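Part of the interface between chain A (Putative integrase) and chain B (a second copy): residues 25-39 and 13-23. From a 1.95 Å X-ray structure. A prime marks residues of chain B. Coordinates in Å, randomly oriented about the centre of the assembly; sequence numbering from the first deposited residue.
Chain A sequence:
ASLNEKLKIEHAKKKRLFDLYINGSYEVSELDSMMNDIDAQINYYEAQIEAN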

# COMPACT_ATOMS: atom_id res chain seq x y z
N SER A 25 3.77 -1.08 12.95
CA SER A 25 4.18 0.24 12.48
C SER A 25 3.23 0.75 11.40
O SER A 25 2.16 0.18 11.20
N TYR A 26 3.62 1.83 10.73
CA TYR A 26 2.82 2.46 9.69
C TYR A 26 1.55 3.09 10.25
O TYR A 26 1.16 2.84 11.39
N GLU A 27 0.90 3.92 9.43
CA GLU A 27 -0.37 4.52 9.79
C GLU A 27 -1.50 3.68 9.21
O GLU A 27 -1.45 3.28 8.05
N VAL A 28 -2.52 3.42 10.02
CA VAL A 28 -3.58 2.50 9.65
C VAL A 28 -4.45 3.07 8.53
O VAL A 28 -5.02 2.32 7.74
N SER A 29 -4.56 4.39 8.47
CA SER A 29 -5.37 5.05 7.46
C SER A 29 -4.77 4.86 6.07
O SER A 29 -5.49 4.76 5.08
N GLU A 30 -3.44 4.82 6.01
CA GLU A 30 -2.75 4.51 4.76
C GLU A 30 -3.12 3.11 4.29
O GLU A 30 -3.40 2.89 3.11
N LEU A 31 -3.12 2.17 5.23
CA LEU A 31 -3.37 0.77 4.92
C LEU A 31 -4.85 0.50 4.64
O LEU A 31 -5.19 -0.51 4.02
N ASP A 32 -5.72 1.41 5.08
CA ASP A 32 -7.16 1.23 4.94
C ASP A 32 -7.64 1.59 3.54
O ASP A 32 -8.64 1.06 3.06
N SER A 33 -6.93 2.49 2.89
CA SER A 33 -7.31 2.96 1.56
C SER A 33 -7.14 1.87 0.51
O SER A 33 -8.00 1.70 -0.36
N MET A 34 -6.03 1.14 0.57
CA MET A 34 -5.76 0.08 -0.39
C MET A 34 -6.57 -1.16 -0.06
O MET A 34 -6.91 -1.94 -0.94
N MET A 35 -6.86 -1.35 1.22
CA MET A 35 -7.70 -2.46 1.65
C MET A 35 -9.11 -2.28 1.10
O MET A 35 -9.78 -3.25 0.74
N ASN A 36 -9.55 -1.03 1.03
CA ASN A 36 -10.84 -0.70 0.43
C ASN A 36 -10.89 -1.13 -1.03
O ASN A 36 -11.93 -1.56 -1.53
N ASP A 37 -9.75 -1.02 -1.70
CA ASP A 37 -9.63 -1.45 -3.09
C ASP A 37 -9.47 -2.96 -3.17
O ASP A 37 -10.03 -3.61 -4.05
N ILE A 38 -8.70 -3.53 -2.24
CA ILE A 38 -8.45 -4.96 -2.23
C ILE A 38 -9.71 -5.74 -1.86
O ILE A 38 -10.03 -6.74 -2.51
N ASP A 39 -10.42 -5.29 -0.83
CA ASP A 39 -11.67 -5.94 -0.44
C ASP A 39 -12.70 -5.87 -1.56
O ASP A 39 -13.42 -6.84 -1.81
N LYS B 13 5.23 7.99 -4.75
CA LYS B 13 6.18 6.91 -4.53
C LYS B 13 5.72 6.01 -3.39
O LYS B 13 5.97 4.81 -3.38
N LYS B 14 5.03 6.61 -2.42
CA LYS B 14 4.55 5.89 -1.25
C LYS B 14 3.44 4.91 -1.63
O LYS B 14 3.43 3.76 -1.18
N LYS B 15 2.51 5.36 -2.47
CA LYS B 15 1.43 4.51 -2.94
C LYS B 15 1.96 3.34 -3.74
O LYS B 15 1.45 2.22 -3.65
N ARG B 16 3.00 3.59 -4.54
CA ARG B 16 3.60 2.56 -5.36
C ARG B 16 4.40 1.58 -4.51
O ARG B 16 4.36 0.37 -4.74
N LEU B 17 5.14 2.10 -3.54
CA LEU B 17 5.97 1.27 -2.67
C LEU B 17 5.09 0.28 -1.92
O LEU B 17 5.51 -0.85 -1.65
N PHE B 18 3.88 0.70 -1.60
CA PHE B 18 2.89 -0.20 -1.01
C PHE B 18 2.38 -1.20 -2.04
O PHE B 18 2.16 -2.36 -1.73
N ASP B 19 2.21 -0.73 -3.28
CA ASP B 19 1.73 -1.57 -4.37
C ASP B 19 2.68 -2.75 -4.59
O ASP B 19 2.24 -3.90 -4.67
N LEU B 20 3.97 -2.45 -4.67
CA LEU B 20 5.00 -3.46 -4.89
C LEU B 20 4.97 -4.55 -3.83
O LEU B 20 4.92 -5.74 -4.15
N TYR B 21 5.02 -4.13 -2.57
CA TYR B 21 5.03 -5.06 -1.45
C TYR B 21 3.81 -5.96 -1.46
O TYR B 21 3.91 -7.17 -1.24
N ILE B 22 2.64 -5.37 -1.71
CA ILE B 22 1.39 -6.12 -1.76
C ILE B 22 1.45 -7.20 -2.83
O ILE B 22 0.86 -8.28 -2.67
N ASN B 23 2.18 -6.93 -3.91
CA ASN B 23 2.34 -7.89 -4.99
C ASN B 23 3.57 -8.79 -4.79
O ASN B 23 3.88 -9.62 -5.64

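Helix pairs often bury one aromatic side chain in a pocket built by several residues of the partner and close the margin with a charged pair. The contact between residues 25-39 of one integrase copy and 13-23 of the other illustrates this economically. The two helices cross at -60°, and their axes come no closer than 11.4 Å, a separation that long side chains must span.

At the centre lies Phe18′, which has the largest area covered by the opposing stretch. Its CA-to-CB bond points toward chain A, and chi1 in the m well (-82°) carries the ring into a pocket formed by Tyr26, Glu30, Leu31 and Met34. Met34, itself directed toward chain B, adopts an m, t, m conformation that extends its sulfur across the gap: SD of Met34 lies 3.4 Å from CB of Phe18′ and 4.8 Å from the centroid of the Phe18′ ring, which it approaches obliquely. The same SD of Met34 is 3.9 Å from CD1 of Ile22′, so one unbranched side chain touches two residues a helical turn apart.

Leu31 contributes differently. Its CA-to-CB bond runs sideways, yet with chi1 m and chi2 t the end of the side chain comes nearer, and its CD2 reaches 4.0 Å from CE1 of Phe18′. One turn beyond Met34, Ile38 continues the apolar row. Both Ile38 and Ile22′ point toward the opposite stretch with m, t rotamers, and their extended tips meet, CD1 of Ile38 to CD1 of Ile22′, at 4.1 Å.

Toward the start of the chain A helix, Tyr26 precedes the N-cap residue Glu27. Its m rotamer brings CD1 of Tyr26 to 3.9 Å from CZ of Phe18′, at the edge of the phenylalanine ring. The two rings form an oblique pair, with centroids 5.9 Å apart and planes inclined at 57°.

Here the surface turns polar. Glu30 points toward chain B with chi1 m and chi2 t, and its carboxylate serves both environments: OE1 of Glu30 lies 3.6 Å from CZ of Phe18′, near the plane of the ring at its edge, while OE2 of Glu30 accepts a very short hydrogen bond of 2.5 Å from NZ of Lys14′. This is also a salt bridge. Lys14′ is fully extended, t at all four chi angles, which lets a residue one turn before Phe18′ deliver its ammonium group to the carboxylate; NZ of Lys14′ is also hydrogen-bonded elsewhere in the structure. The charged pair thus sits directly beside the aromatic centre.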

# COMPACT_ATOMS: atom_id res chain seq x y z
CB SER A 25 5.63 0.20 11.98
OG SER A 25 6.54 0.21 13.06
CB TYR A 26 2.44 1.46 8.59
CG TYR A 26 3.61 0.79 7.92
CD1 TYR A 26 4.22 1.37 6.81
CD2 TYR A 26 4.11 -0.42 8.38
CE1 TYR A 26 5.29 0.76 6.19
CE2 TYR A 26 5.18 -1.03 7.76
CZ TYR A 26 5.77 -0.44 6.67
OH TYR A 26 6.84 -1.04 6.05
CB GLU A 27 -0.47 5.96 9.30
CG GLU A 27 -1.70 6.70 9.79
CD GLU A 27 -1.82 8.10 9.22
OE1 GLU A 27 -0.93 8.50 8.44
OE2 GLU A 27 -2.80 8.80 9.55
CB VAL A 28 -4.47 2.16 10.87
CG1 VAL A 28 -3.62 1.65 12.03
CG2 VAL A 28 -5.29 3.38 11.27
CB SER A 29 -5.52 6.54 7.77
OG SER A 29 -4.27 7.20 7.72
CB GLU A 30 -1.23 4.62 4.94
CG GLU A 30 -0.74 5.98 5.41
CD GLU A 30 0.76 5.99 5.69
OE1 GLU A 30 1.40 4.94 5.52
OE2 GLU A 30 1.28 7.06 6.07
CB LEU A 31 -2.90 -0.11 6.08
CG LEU A 31 -1.45 0.05 6.54
CD1 LEU A 31 -1.26 -0.62 7.89
CD2 LEU A 31 -0.48 -0.52 5.52
CB ASP A 32 -7.91 2.07 5.98
CG ASP A 32 -7.99 1.40 7.34
OD1 ASP A 32 -7.15 0.52 7.63
OD2 ASP A 32 -8.89 1.76 8.13
CB SER A 33 -6.49 4.19 1.16
OG SER A 33 -6.75 5.27 2.03
CB MET A 34 -4.27 -0.25 -0.41
CG MET A 34 -3.39 0.95 -0.67
SD MET A 34 -1.64 0.56 -0.59
CE MET A 34 -1.46 0.22 1.16
CB MET A 35 -7.74 -2.56 3.17
CG MET A 35 -8.64 -3.67 3.69
SD MET A 35 -8.12 -5.31 3.15
CE MET A 35 -6.78 -5.64 4.30
CB ASN A 36 -11.12 0.80 0.55
CG ASN A 36 -12.41 1.22 -0.12
OD1 ASN A 36 -13.50 0.99 0.40
ND2 ASN A 36 -12.29 1.85 -1.28
CB ASP A 37 -8.44 -0.76 -3.76
CG ASP A 37 -8.57 0.75 -3.78
OD1 ASP A 37 -9.71 1.25 -3.91
OD2 ASP A 37 -7.54 1.44 -3.67
CB ILE A 38 -7.31 -5.32 -1.25
CG1 ILE A 38 -5.96 -4.93 -1.85
CG2 ILE A 38 -7.34 -6.81 -0.93
CD1 ILE A 38 -4.78 -5.14 -0.92
CB ASP A 39 -12.25 -5.28 0.83
CG ASP A 39 -11.46 -5.62 2.08
OD1 ASP A 39 -10.70 -6.62 2.06
OD2 ASP A 39 -11.60 -4.90 3.09
CB LYS B 13 7.57 7.47 -4.24
CG LYS B 13 8.29 8.01 -5.46
CD LYS B 13 9.39 8.99 -5.08
CE LYS B 13 10.38 8.37 -4.10
NZ LYS B 13 11.72 9.02 -4.19
CB LYS B 14 4.05 6.86 -0.19
CG LYS B 14 3.67 6.22 1.12
CD LYS B 14 3.68 7.23 2.25
CE LYS B 14 3.33 6.59 3.59
NZ LYS B 14 3.27 7.60 4.68
CB LYS B 15 0.45 5.32 -3.79
CG LYS B 15 -0.60 6.07 -2.99
CD LYS B 15 -1.57 6.82 -3.89
CE LYS B 15 -2.32 7.90 -3.12
NZ LYS B 15 -3.45 8.47 -3.91
CB ARG B 16 4.50 3.18 -6.43
CG ARG B 16 5.28 2.17 -7.27
CD ARG B 16 4.35 1.20 -7.99
NE ARG B 16 5.08 0.29 -8.86
CZ ARG B 16 4.51 -0.65 -9.61
NH1 ARG B 16 3.20 -0.82 -9.59
NH2 ARG B 16 5.26 -1.43 -10.37
CB LEU B 17 6.76 2.14 -1.70
CG LEU B 17 7.82 1.44 -0.85
CD1 LEU B 17 8.77 0.63 -1.71
CD2 LEU B 17 8.59 2.46 -0.03
CB PHE B 18 1.71 0.60 -0.44
CG PHE B 18 1.95 1.16 0.93
CD1 PHE B 18 2.33 0.34 1.98
CD2 PHE B 18 1.78 2.51 1.18
CE1 PHE B 18 2.54 0.85 3.24
CE2 PHE B 18 1.99 3.03 2.44
CZ PHE B 18 2.37 2.20 3.47
CB ASP B 19 1.60 -0.75 -5.66
CG ASP B 19 0.77 -1.46 -6.72
OD1 ASP B 19 0.53 -2.68 -6.59
OD2 ASP B 19 0.37 -0.79 -7.70
CB LEU B 20 6.38 -2.80 -4.91
CG LEU B 20 6.68 -1.93 -6.13
CD1 LEU B 20 7.89 -1.05 -5.85
CD2 LEU B 20 6.91 -2.79 -7.35
CB TYR B 21 5.10 -4.29 -0.13
CG TYR B 21 4.69 -5.11 1.06
CD1 TYR B 21 5.61 -5.87 1.76
CD2 TYR B 21 3.37 -5.12 1.49
CE1 TYR B 21 5.23 -6.62 2.85
CE2 TYR B 21 2.98 -5.87 2.57
CZ TYR B 21 3.91 -6.61 3.25
OH TYR B 21 3.52 -7.36 4.34
CB ILE B 22 0.20 -5.18 -2.03
CG1 ILE B 22 -0.15 -4.40 -0.76
CG2 ILE B 22 -1.01 -5.97 -2.51
CD1 ILE B 22 -1.12 -3.26 -0.98
CB ASN B 23 2.44 -7.16 -6.33
CG ASN B 23 1.15 -6.49 -6.72
OD1 ASN B 23 0.25 -7.11 -7.29
ND2 ASN B 23 1.04 -5.20 -6.42